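Local atomic coordinates of tryparedoxin II (Crithidia fasciculata, PDB entry 1I5G), a protein that probably carries reducing equivalents from trypanothione to peroxidases as a thioredoxin-like protein of trypanosomatids, and here binds glutathionylspermidine. Residues Asp71-Ala74 / Glu75-Lys78; Leu89-Glu92 / Asp93-Gly96. The protein carries 1 engineered substitution. All coordinates share one frame; numbering follows the deposited sequence.

How the contacts relate
Both contacts are local helix starts within the thioredoxin-like fold, each lying where the loop after a sheet strand turns into a helix: strand 63-69 into helix 74-81 in contact 1, strand 87-88 into helix 94-103 in contact 2. They touch through Phe91, whose ring packs on the backbone of 73-74 and on Phe77, while one face of the ring carries the Arg94 guanidinium. Each has a side-chain N-cap, a serine hydroxyl in contact 1 and an aspartate carboxylate in contact 2. Contact 1 gathers Glu72, Glu75 and Asp76 near its exposed side and buries Asp71 and Phe77; contact 2 buries Leu89 and Gly96 and adds a guanidinium-ring stack.

Contact 1: Asp71-Ala74 / Glu75-Lys78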
ATOM      1  N   ASP A  71     -12.623   0.386   2.853  1.00  3.45           N
ATOM      2  CA  ASP A  71     -13.448   0.636   4.021  1.00  4.03           C
ATOM      3  C   ASP A  71     -14.828   1.140   3.616  1.00  5.73           C
ATOM      4  O   ASP A  71     -15.068   1.674   2.533  1.00  6.07           O
ATOM      5  CB  ASP A  71     -12.728   1.644   4.926  1.00  3.84           C
ATOM      6  CG  ASP A  71     -11.603   1.018   5.702  1.00  4.11           C
ATOM      7  OD1 ASP A  71     -11.901   0.204   6.635  1.00  4.89           O
ATOM      8  OD2 ASP A  71     -10.403   1.291   5.408  1.00  4.85           O
ATOM      9  N   GLU A  72     -15.757   0.930   4.556  1.00  8.42           N
ATOM     10  CA  GLU A  72     -17.180   1.200   4.296  1.00 11.69           C
ATOM     11  C   GLU A  72     -17.574   2.676   4.383  1.00 11.09           C
ATOM     12  O   GLU A  72     -18.560   3.127   3.788  1.00 14.30           O
ATOM     13  CB  GLU A  72     -18.038   0.480   5.337  1.00 13.22           C
ATOM     14  CG  GLU A  72     -17.804  -1.016   5.465  1.00 15.02           C
ATOM     15  CD  GLU A  72     -18.780  -1.725   6.384  1.00 15.95           C
ATOM     16  OE1 GLU A  72     -19.884  -2.046   5.876  1.00 18.53           O
ATOM     17  OE2 GLU A  72     -18.437  -1.937   7.569  1.00 16.84           O
ATOM     18  N   SER A  73     -16.829   3.450   5.139  1.00  9.57           N
ATOM     19  CA  SER A  73     -17.177   4.838   5.389  1.00  9.44           C
ATOM     20  C   SER A  73     -15.911   5.613   5.677  1.00  8.39           C
ATOM     21  O   SER A  73     -14.837   5.077   6.001  1.00  7.38           O
ATOM     22  CB  SER A  73     -18.076   5.026   6.624  1.00  9.74           C
ATOM     23  OG  SER A  73     -17.393   4.705   7.824  1.00 11.01           O
ATOM     24  N   ALA A  74     -16.045   6.925   5.581  1.00  8.56           N
ATOM     25  CA  ALA A  74     -14.994   7.874   5.827  1.00  7.89           C
ATOM     26  C   ALA A  74     -14.536   7.702   7.261  1.00  7.64           C
ATOM     27  O   ALA A  74     -13.371   7.756   7.561  1.00  6.44           O
ATOM     28  CB  ALA A  74     -15.504   9.311   5.640  1.00  7.99           C
ATOM     29  N   GLU A  75     -15.464   7.464   8.178  1.00  7.76           N
ATOM     30  CA  GLU A  75     -15.078   7.327   9.572  1.00  8.49           C
ATOM     31  C   GLU A  75     -14.272   6.056   9.840  1.00  6.61           C
ATOM     32  O   GLU A  75     -13.296   6.021  10.566  1.00  6.29           O
ATOM     33  CB  GLU A  75     -16.337   7.421  10.427  1.00 12.41           C
ATOM     34  CG  GLU A  75     -17.274   8.515   9.906  1.00 16.28           C
ATOM     35  CD  GLU A  75     -18.090   8.204   8.645  1.00 17.79           C
ATOM     36  OE1 GLU A  75     -18.851   7.215   8.602  1.00 22.59           O
ATOM     37  OE2 GLU A  75     -18.058   8.889   7.615  1.00 20.43           O
ATOM     38  N   ASP A  76     -14.670   4.950   9.227  1.00  6.10           N
ATOM     39  CA  ASP A  76     -13.947   3.688   9.372  1.00  6.23           C
ATOM     40  C   ASP A  76     -12.554   3.829   8.777  1.00  5.77           C
ATOM     41  O   ASP A  76     -11.583   3.360   9.348  1.00  5.35           O
ATOM     42  CB  ASP A  76     -14.707   2.534   8.693  1.00  8.87           C
ATOM     43  CG  ASP A  76     -15.985   2.162   9.419  1.00 12.57           C
ATOM     44  OD1 ASP A  76     -16.055   2.366  10.637  1.00 14.98           O
ATOM     45  OD2 ASP A  76     -16.942   1.687   8.775  1.00 18.06           O
ATOM     46  N   PHE A  77     -12.449   4.469   7.618  1.00  4.52           N
ATOM     47  CA  PHE A  77     -11.119   4.744   7.063  1.00  4.69           C
ATOM     48  C   PHE A  77     -10.224   5.517   8.021  1.00  4.60           C
ATOM     49  O   PHE A  77      -9.069   5.158   8.264  1.00  4.21           O
ATOM     50  CB  PHE A  77     -11.229   5.558   5.783  1.00  3.76           C
ATOM     51  CG  PHE A  77      -9.908   5.983   5.188  1.00  4.69           C
ATOM     52  CD1 PHE A  77      -9.200   5.201   4.271  1.00  4.04           C
ATOM     53  CD2 PHE A  77      -9.356   7.202   5.536  1.00  4.42           C
ATOM     54  CE1 PHE A  77      -8.010   5.635   3.738  1.00  3.46           C
ATOM     55  CE2 PHE A  77      -8.150   7.658   5.014  1.00  4.61           C
ATOM     56  CZ  PHE A  77      -7.469   6.855   4.107  1.00  3.97           C
ATOM     57  N   LYS A  78     -10.779   6.601   8.565  1.00  5.14           N
ATOM     58  CA  LYS A  78      -9.992   7.435   9.461  1.00  5.86           C
ATOM     59  C   LYS A  78      -9.436   6.638  10.622  1.00  5.97           C
ATOM     60  O   LYS A  78      -8.255   6.735  10.910  1.00  5.37           O
ATOM     61  CB  LYS A  78     -10.882   8.558   9.997  1.00  9.32           C
ATOM     62  CG  LYS A  78     -10.105   9.614  10.774  1.00 12.35           C
ATOM     63  CD  LYS A  78     -10.949  10.808  11.249  1.00 15.36           C
ATOM     64  CE  LYS A  78     -10.209  11.633  12.337  1.00 17.47           C
ATOM     65  NZ  LYS A  78     -11.009  12.795  12.841  1.00 20.66           N
TER
HETATM   66  O   HOH W   1     -16.150  -1.045   9.022  1.00 19.02           O
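Ser73 caps the first turn of helix 74-81: its OG accepts from Asp76 N at 3.1 Å in a nearly straight bond (165°). With chi1 at 67°, OG sits between the backbone N and the carbonyl carbon of its own residue, turned to the helix start. The same hydroxyl makes a weak bond to Glu75, OG to OE1 3.0 Å, for which the Glu75 chain bends back at chi2 and also lays OE2 3.3 Å from Ala74 CB. Backbone bonds Phe77 N to Ser73 O and Lys78 N to Ala74 O continue the turn.

Further out, Glu72 and Asp76 bring two carboxylates close, OE2 of Glu72 to OD2 of Asp76 4.1 Å. A water donates to both, more weakly to Asp76, and probably eases the like-charge approach. Beneath the turn, buried Asp71 puts OD2 3.9 Å from Phe77 CA and obliquely to the ring. The carboxylate is bonded at both oxygens: OD2 to Ser69 OG and OD1 to Ser38 N. A leucine here would probably leave Ser38 N without its acceptor and Ser69 OG without its carboxylate partner, freeing the loop to shift.

Asp71 thus ties the loop following strand 63-69 to the loop that carries Ser38 and Trp39, the latter part of the glutathionylspermidine pocket. Phe77, with CG anti to the backbone N (chi1 176°), leads away from the loop to pack on Leu67 and Ser69 of strand 63-69 and against Phe91 in the loop before helix 94-103.

Contact 2: Leu89-Glu92 / Asp93-Gly96; sequences LPFE and DRKG
Phe91 and Arg94 stack, the guanidinium lying flat on one ring face with planes 20° apart and centres 3.9 Å apart. The cation-pi contact is off-centre: Phe91 CE1 lies under the middle of the guanidinium, 3.4 Å from Arg94 CZ, while Arg94 CD makes a CH-pi contact over the same ring. Bends at chi2 and chi3 fold the arginine back over the residue three before it.

Of the hydrogen bonds, Arg94 NE to Phe91 O is short at 2.8 Å and lies in the carbonyl plane, though bent at the hydrogen (133°). It helps hold the guanidinium over the ring, and NH2 also bonds to Ser69 O of strand 63-69. Pro90 to Asp93 forms a type I beta turn, closed by Asp93 N to Pro90 O. Asp93 then serves as N-cap of helix 94-103, its OD1 accepting from Gly96 N at 2.7 Å from above the carboxylate plane, and its OD2 bonds to Ser10 OG. This leads the thioredoxin-like chain from strand 87-88 into the helix.

One water accepts from Arg94 NH2 and lies 2.8 Å from Pro90 O; a second accepts from Lys95 N and donates weakly to Glu92 O.

Leu89 makes the van der Waals contacts: its CD1 lies 3.6 Å from Asp93 OD2 and its CD2 3.7 Å from Gly96 C.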
ATOM      1  N   LEU A  89      -3.781   6.391  -0.056  1.00  2.53           N
ATOM      2  CA  LEU A  89      -4.570   7.082  -1.087  1.00  2.55           C
ATOM      3  C   LEU A  89      -5.740   7.722  -0.321  1.00  2.75           C
ATOM      4  O   LEU A  89      -6.413   7.016   0.435  1.00  3.08           O
ATOM      5  CB  LEU A  89      -5.083   6.081  -2.142  1.00  2.76           C
ATOM      6  CG  LEU A  89      -5.894   6.774  -3.251  1.00  3.15           C
ATOM      7  CD1 LEU A  89      -4.974   7.569  -4.151  1.00  5.00           C
ATOM      8  CD2 LEU A  89      -6.603   5.689  -4.071  1.00  3.28           C
ATOM      9  N   PRO A  90      -6.003   9.021  -0.451  1.00  2.59           N
ATOM     10  CA  PRO A  90      -7.082   9.647   0.312  1.00  3.61           C
ATOM     11  C   PRO A  90      -8.424   8.957   0.104  1.00  3.23           C
ATOM     12  O   PRO A  90      -8.775   8.592  -1.025  1.00  3.40           O
ATOM     13  CB  PRO A  90      -7.059  11.078  -0.221  1.00  3.67           C
ATOM     14  CG  PRO A  90      -5.622  11.308  -0.541  1.00  3.95           C
ATOM     15  CD  PRO A  90      -5.296  10.020  -1.273  1.00  2.94           C
ATOM     16  N   PHE A  91      -9.191   8.777   1.174  1.00  2.69           N
ATOM     17  CA  PHE A  91     -10.463   8.096   1.076  1.00  2.21           C
ATOM     18  C   PHE A  91     -11.413   8.700   0.067  1.00  3.82           C
ATOM     19  O   PHE A  91     -12.116   7.965  -0.651  1.00  3.49           O
ATOM     20  CB  PHE A  91     -11.146   7.980   2.434  1.00  2.79           C
ATOM     21  CG  PHE A  91     -12.393   7.133   2.405  1.00  3.69           C
ATOM     22  CD1 PHE A  91     -12.367   5.750   2.426  1.00  4.04           C
ATOM     23  CD2 PHE A  91     -13.629   7.754   2.344  1.00  5.05           C
ATOM     24  CE1 PHE A  91     -13.513   5.029   2.398  1.00  5.08           C
ATOM     25  CE2 PHE A  91     -14.816   7.022   2.313  1.00  5.04           C
ATOM     26  CZ  PHE A  91     -14.694   5.680   2.330  1.00  5.31           C
ATOM     27  N   GLU A  92     -11.493  10.025  -0.018  1.00  3.31           N
ATOM     28  CA  GLU A  92     -12.478  10.621  -0.921  1.00  4.00           C
ATOM     29  C   GLU A  92     -12.213  10.305  -2.373  1.00  4.83           C
ATOM     30  O   GLU A  92     -13.103  10.445  -3.212  1.00  5.69           O
ATOM     31  CB  GLU A  92     -12.649  12.121  -0.655  1.00  5.00           C
ATOM     32  CG  GLU A  92     -13.205  12.412   0.735  1.00  5.98           C
ATOM     33  CD  GLU A  92     -14.618  11.934   0.936  1.00  6.73           C
ATOM     34  OE1 GLU A  92     -15.506  12.517   0.262  1.00  8.36           O
ATOM     35  OE2 GLU A  92     -14.803  11.021   1.755  1.00  8.54           O
ATOM     36  N   ASP A  93     -11.001   9.860  -2.708  1.00  3.56           N
ATOM     37  CA  ASP A  93     -10.679   9.407  -4.064  1.00  4.01           C
ATOM     38  C   ASP A  93     -11.129   7.960  -4.239  1.00  4.58           C
ATOM     39  O   ASP A  93     -10.353   7.009  -4.364  1.00  3.28           O
ATOM     40  CB  ASP A  93      -9.178   9.508  -4.345  1.00  4.32           C
ATOM     41  CG  ASP A  93      -8.820   9.159  -5.786  1.00  4.63           C
ATOM     42  OD1 ASP A  93      -9.704   8.897  -6.633  1.00  5.18           O
ATOM     43  OD2 ASP A  93      -7.601   9.148  -6.080  1.00  5.51           O
ATOM     44  N   ARG A  94     -12.443   7.791  -4.234  1.00  4.34           N
ATOM     45  CA  ARG A  94     -13.046   6.483  -4.461  1.00  3.45           C
ATOM     46  C   ARG A  94     -12.762   5.922  -5.850  1.00  4.29           C
ATOM     47  O   ARG A  94     -12.410   4.757  -6.037  1.00  3.85           O
ATOM     48  CB  ARG A  94     -14.545   6.501  -4.116  1.00  3.86           C
ATOM     49  CG  ARG A  94     -14.865   6.893  -2.645  1.00  4.93           C
ATOM     50  CD  ARG A  94     -14.667   5.779  -1.574  1.00  4.54           C
ATOM     51  NE  ARG A  94     -13.259   5.500  -1.333  1.00  4.41           N
ATOM     52  CZ  ARG A  94     -12.767   4.361  -0.852  1.00  5.83           C
ATOM     53  NH1 ARG A  94     -13.574   3.356  -0.540  1.00  7.27           N
ATOM     54  NH2 ARG A  94     -11.469   4.224  -0.680  1.00  5.10           N
ATOM     55  N   LYS A  95     -12.899   6.799  -6.828  1.00  4.72           N
ATOM     56  CA  LYS A  95     -12.611   6.448  -8.210  1.00  6.00           C
ATOM     57  C   LYS A  95     -11.178   5.907  -8.356  1.00  4.74           C
ATOM     58  O   LYS A  95     -10.918   4.952  -9.089  1.00  4.78           O
ATOM     59  CB  LYS A  95     -12.814   7.645  -9.155  1.00  9.23           C
ATOM     60  CG  LYS A  95     -14.251   8.053  -9.486  1.00 12.25           C
ATOM     61  CD  LYS A  95     -14.325   9.179 -10.528  1.00 15.56           C
ATOM     62  CE  LYS A  95     -15.679   9.894 -10.521  1.00 18.58           C
ATOM     63  NZ  LYS A  95     -15.858  11.026 -11.483  1.00 21.76           N
ATOM     64  N   GLY A  96     -10.221   6.501  -7.654  1.00  4.91           N
ATOM     65  CA  GLY A  96      -8.821   6.084  -7.720  1.00  4.47           C
ATOM     66  C   GLY A  96      -8.600   4.723  -7.087  1.00  3.16           C
ATOM     67  O   GLY A  96      -7.797   3.902  -7.532  1.00  3.31           O
TER
HETATM   68  O   HOH W   2      -9.502   6.064  -1.852  1.00  3.62           O
HETATM   69  O   HOH W   3     -13.848   9.483  -6.331  1.00  9.93           O